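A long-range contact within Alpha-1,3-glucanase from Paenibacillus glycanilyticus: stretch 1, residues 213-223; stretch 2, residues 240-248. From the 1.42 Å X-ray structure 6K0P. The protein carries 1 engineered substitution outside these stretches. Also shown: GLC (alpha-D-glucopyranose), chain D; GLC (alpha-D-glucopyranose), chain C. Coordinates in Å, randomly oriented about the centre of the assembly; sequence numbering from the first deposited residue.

Stretch 1 213-223: YIPAGEWTINS
Stretch 2 (240-248) WYTKLVAPQ

Two neighbouring strands, 217-220 and 242-245, run parallel, their N-to-C directions diverging by 27° and their axes approaching to 4.5 Å. A ladder of five backbone hydrogen bonds joins them. Gly 217 N donates to Tyr 241 O (2.9 Å, nearly linear at 172°), and Lys 243 N returns a bond to Gly 217 O (2.9 Å). Trp 219 N then donates to Lys 243 O (2.9 Å), Val 245 N to Trp 219 O (2.8 Å), and Ile 221 N to Val 245 O (2.9 Å). Each bond thus advances the register by two residues on alternate chains, as a parallel ladder requires. The bridge pairs are Gly 217 with Thr 242, Glu 218 with Lys 243, Trp 219 with Leu 244 and Thr 220 with Val 245, with CA atoms 4.8 to 5.2 Å apart. Backbone angles are extended, for example -128/122 at Trp 219 and -119/116 at Lys 243.

Thr 242 (chi1 m) reaches back to the residues before strand 217-220, donating from OG1 to Ile 214 O at 2.8 Å. Within stretch 1, Trp 219 NE1 donates to Pro 215 O at 2.9 Å, tying the indole back to the segment that leads into the strand. Gly 217 lies between these residues at phi/psi 143/-176, where a CB would be jammed against the preceding carbonyl oxygen; it would also come within 3.2 Å of Trp 219 NE1.

CA-H...O contacts supplement the ladder: Glu 218 CA to Lys 243 O and Thr 220 CA to Val 245 O are both 3.3 Å, and Leu 244 CA to Trp 219 O is 3.4 Å. Beyond the strands, Ala 246 CA meets Ile 221 O at 3.5 Å with an angle of 171° at the hydrogen. This carbonyl has no conventional hydrogen-bond partner in the model.

Glu 218, Lys 243, Thr 220 and Val 245 share one face of the sheet. Glu 218 (m, t, chi3 18°) and the extended Lys 243 (m, t, t, t) are linked through water 1, which donates to Glu 218 OE2 at 2.7 Å and accepts from Lys 243 NZ at 2.9 Å. The chain C glucose joins this cluster: its O1 donates to Glu 218 OE2 at 2.6 Å, while Lys 243 NZ makes a weak bond to its O5 at 3.4 Å. Water 2 joins Thr 220 OG1 (3.0 Å) to Val 245 O (2.9 Å). Val 245 (t) packs its CG2 against Glu 218 CB at 4.1 Å.

The other face carries Thr 242, Trp 219 and Leu 244. Leu 244 (m, t) is buried among apolar neighbours, its CD2 lying 4.0 Å from Ile 214 CD1 and 4.1 Å from Trp 219 CB, and its CB 3.8 Å from Ile 221 CD1. Ile 214 (m, t) also brings CG2 to 3.6 Å from Thr 242 CG2. Trp 219 adopts chi1 -54° and chi2 100°. At the far end, Pro 247 CG packs on Asn 222 CB at 3.7 Å, closing a contact that buries 681 Å².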

# COMPACT_ATOMS: atom_id res chain seq x y z
N TYR A 213 -15.56 0.54 24.73
CA TYR A 213 -14.83 1.76 24.44
C TYR A 213 -13.41 1.58 24.94
O TYR A 213 -13.20 1.13 26.08
CB TYR A 213 -15.47 2.95 25.15
CG TYR A 213 -14.66 4.22 25.08
CD1 TYR A 213 -14.52 4.92 23.87
CD2 TYR A 213 -14.03 4.73 26.21
CE1 TYR A 213 -13.78 6.09 23.81
CE2 TYR A 213 -13.30 5.91 26.15
CZ TYR A 213 -13.17 6.58 24.95
OH TYR A 213 -12.44 7.75 24.92
N ILE A 214 -12.44 1.91 24.10
CA ILE A 214 -11.03 1.80 24.46
C ILE A 214 -10.47 3.22 24.54
O ILE A 214 -10.34 3.90 23.51
CB ILE A 214 -10.24 0.94 23.47
CG1 ILE A 214 -10.98 -0.37 23.21
CG2 ILE A 214 -8.85 0.65 24.03
CD1 ILE A 214 -10.24 -1.35 22.27
N PRO A 215 -10.15 3.71 25.73
CA PRO A 215 -9.76 5.11 25.89
C PRO A 215 -8.41 5.40 25.27
O PRO A 215 -7.68 4.51 24.81
CB PRO A 215 -9.67 5.29 27.41
CG PRO A 215 -10.34 4.11 28.01
CD PRO A 215 -10.23 2.99 27.01
N ALA A 216 -8.06 6.69 25.27
CA ALA A 216 -6.71 7.08 24.91
C ALA A 216 -5.71 6.33 25.77
O ALA A 216 -5.94 6.11 26.97
CB ALA A 216 -6.54 8.59 25.13
N GLY A 217 -4.60 5.91 25.16
CA GLY A 217 -3.57 5.21 25.89
C GLY A 217 -2.93 4.12 25.07
O GLY A 217 -3.23 3.96 23.89
N GLU A 218 -2.02 3.36 25.69
CA GLU A 218 -1.43 2.19 25.08
C GLU A 218 -1.95 0.96 25.80
O GLU A 218 -1.84 0.86 27.02
CB GLU A 218 0.10 2.22 25.18
CG GLU A 218 0.77 3.37 24.46
CD GLU A 218 2.28 3.25 24.53
OE1 GLU A 218 2.77 2.14 24.82
OE2 GLU A 218 2.97 4.25 24.28
N TRP A 219 -2.51 0.03 25.03
CA TRP A 219 -3.22 -1.12 25.58
C TRP A 219 -2.64 -2.37 24.95
O TRP A 219 -2.64 -2.50 23.72
CB TRP A 219 -4.71 -1.00 25.27
CG TRP A 219 -5.26 0.31 25.74
CD1 TRP A 219 -5.51 1.42 24.98
CD2 TRP A 219 -5.57 0.67 27.09
NE1 TRP A 219 -5.97 2.44 25.78
CE2 TRP A 219 -6.03 2.00 27.08
CE3 TRP A 219 -5.52 -0.02 28.31
CZ2 TRP A 219 -6.42 2.66 28.23
CZ3 TRP A 219 -5.92 0.65 29.46
CH2 TRP A 219 -6.37 1.97 29.41
N THR A 220 -2.12 -3.27 25.78
CA THR A 220 -1.48 -4.47 25.25
C THR A 220 -2.51 -5.34 24.55
O THR A 220 -3.58 -5.63 25.09
CB THR A 220 -0.83 -5.26 26.38
OG1 THR A 220 0.30 -4.53 26.88
CG2 THR A 220 -0.36 -6.64 25.89
N ILE A 221 -2.19 -5.75 23.33
CA ILE A 221 -2.87 -6.86 22.67
C ILE A 221 -1.84 -7.98 22.53
O ILE A 221 -0.96 -7.94 21.66
CB ILE A 221 -3.54 -6.45 21.35
CG1 ILE A 221 -2.59 -5.66 20.44
CG2 ILE A 221 -4.78 -5.62 21.63
CD1 ILE A 221 -3.15 -5.48 19.03
N ASN A 222 -1.92 -8.97 23.42
CA ASN A 222 -0.98 -10.08 23.39
C ASN A 222 -1.64 -11.37 22.93
O ASN A 222 -1.09 -12.46 23.13
CB ASN A 222 -0.27 -10.26 24.73
CG ASN A 222 -1.21 -10.62 25.86
OD1 ASN A 222 -2.37 -10.98 25.64
ND2 ASN A 222 -0.72 -10.53 27.09
N SER A 223 -2.81 -11.27 22.32
CA SER A 223 -3.55 -12.44 21.89
C SER A 223 -4.44 -12.03 20.73
O SER A 223 -4.59 -10.85 20.41
CB SER A 223 -4.43 -12.96 23.02
OG SER A 223 -5.43 -12.00 23.32
N TRP A 240 -4.76 8.54 16.71
CA TRP A 240 -3.60 9.13 17.38
C TRP A 240 -3.62 8.92 18.88
O TRP A 240 -2.60 9.17 19.54
CB TRP A 240 -3.51 10.63 17.08
CG TRP A 240 -2.79 10.96 15.79
CD1 TRP A 240 -3.35 11.14 14.56
CD2 TRP A 240 -1.38 11.13 15.62
NE1 TRP A 240 -2.37 11.44 13.63
CE2 TRP A 240 -1.15 11.43 14.26
CE3 TRP A 240 -0.28 11.07 16.49
CZ2 TRP A 240 0.13 11.67 13.75
CZ3 TRP A 240 0.99 11.30 15.98
CH2 TRP A 240 1.18 11.59 14.62
N TYR A 241 -4.74 8.48 19.45
CA TYR A 241 -4.89 8.42 20.90
C TYR A 241 -5.01 7.00 21.44
O TYR A 241 -4.30 6.65 22.38
CB TYR A 241 -6.11 9.24 21.35
CG TYR A 241 -6.00 10.69 20.97
CD1 TYR A 241 -5.06 11.51 21.58
CD2 TYR A 241 -6.82 11.23 19.98
CE1 TYR A 241 -4.96 12.86 21.22
CE2 TYR A 241 -6.72 12.56 19.62
CZ TYR A 241 -5.79 13.36 20.25
OH TYR A 241 -5.69 14.69 19.88
N THR A 242 -5.91 6.19 20.89
CA THR A 242 -6.08 4.81 21.35
C THR A 242 -5.12 3.94 20.55
O THR A 242 -5.28 3.80 19.33
CB THR A 242 -7.52 4.34 21.11
OG1 THR A 242 -8.41 5.13 21.90
CG2 THR A 242 -7.67 2.86 21.50
N LYS A 243 -4.13 3.37 21.23
CA LYS A 243 -3.10 2.55 20.59
C LYS A 243 -3.16 1.15 21.16
O LYS A 243 -2.88 0.95 22.35
CB LYS A 243 -1.71 3.15 20.85
CG LYS A 243 -1.57 4.58 20.33
CD LYS A 243 -0.26 5.20 20.80
CE LYS A 243 -0.13 6.65 20.34
NZ LYS A 243 1.23 7.17 20.67
N LEU A 244 -3.48 0.17 20.32
CA LEU A 244 -3.40 -1.23 20.69
C LEU A 244 -2.01 -1.71 20.31
O LEU A 244 -1.60 -1.58 19.15
CB LEU A 244 -4.48 -2.03 19.96
CG LEU A 244 -5.91 -1.49 20.03
CD1 LEU A 244 -6.87 -2.49 19.37
CD2 LEU A 244 -6.33 -1.18 21.46
N VAL A 245 -1.27 -2.24 21.28
CA VAL A 245 0.16 -2.44 21.12
C VAL A 245 0.49 -3.92 21.34
O VAL A 245 0.29 -4.45 22.44
CB VAL A 245 0.96 -1.55 22.09
CG1 VAL A 245 2.46 -1.76 21.90
CG2 VAL A 245 0.60 -0.08 21.88
N ALA A 246 1.02 -4.57 20.30
CA ALA A 246 1.57 -5.91 20.48
C ALA A 246 2.81 -5.82 21.36
O ALA A 246 3.52 -4.81 21.34
CB ALA A 246 1.96 -6.49 19.12
N PRO A 247 3.10 -6.86 22.17
CA PRO A 247 4.25 -6.78 23.08
C PRO A 247 5.54 -6.51 22.32
O PRO A 247 5.97 -7.34 21.53
CB PRO A 247 4.27 -8.16 23.75
CG PRO A 247 2.85 -8.63 23.66
CD PRO A 247 2.35 -8.12 22.33
N GLN A 248 6.13 -5.34 22.54
CA GLN A 248 7.22 -4.90 21.68
C GLN A 248 8.55 -5.58 21.99
O GLN A 248 9.47 -5.49 21.17
CB GLN A 248 7.34 -3.37 21.70
CG GLN A 248 6.15 -2.68 21.03
CD GLN A 248 6.06 -3.01 19.56
OE1 GLN A 248 7.07 -3.01 18.85
NE2 GLN A 248 4.86 -3.31 19.08
C1 GLC D . 9.00 3.62 19.97
C2 GLC D . 9.85 3.10 18.81
C3 GLC D . 9.34 1.77 18.27
C4 GLC D . 9.27 0.81 19.44
C5 GLC D . 8.47 1.42 20.58
C6 GLC D . 8.40 0.42 21.73
O2 GLC D . 9.95 4.10 17.81
O3 GLC D . 10.31 1.29 17.39
O4 GLC D . 8.64 -0.42 19.09
O5 GLC D . 9.02 2.66 20.99
O6 GLC D . 9.69 0.25 22.30
C1 GLC C . 4.57 4.93 21.27
C2 GLC C . 5.74 4.12 20.77
C3 GLC C . 7.02 4.90 20.46
C4 GLC C . 6.65 6.16 19.75
C5 GLC C . 5.71 6.93 20.64
C6 GLC C . 5.38 8.31 20.09
O1 GLC C . 4.72 5.16 22.59
O2 GLC C . 5.97 3.06 21.67
O3 GLC C . 7.75 4.21 19.49
O4 GLC C . 7.80 6.92 19.53
O5 GLC C . 4.53 6.19 20.65
O6 GLC C . 4.79 8.29 18.81
O HOH W 1 1.98 6.64 23.37
O HOH W 2 2.21 -4.38 24.63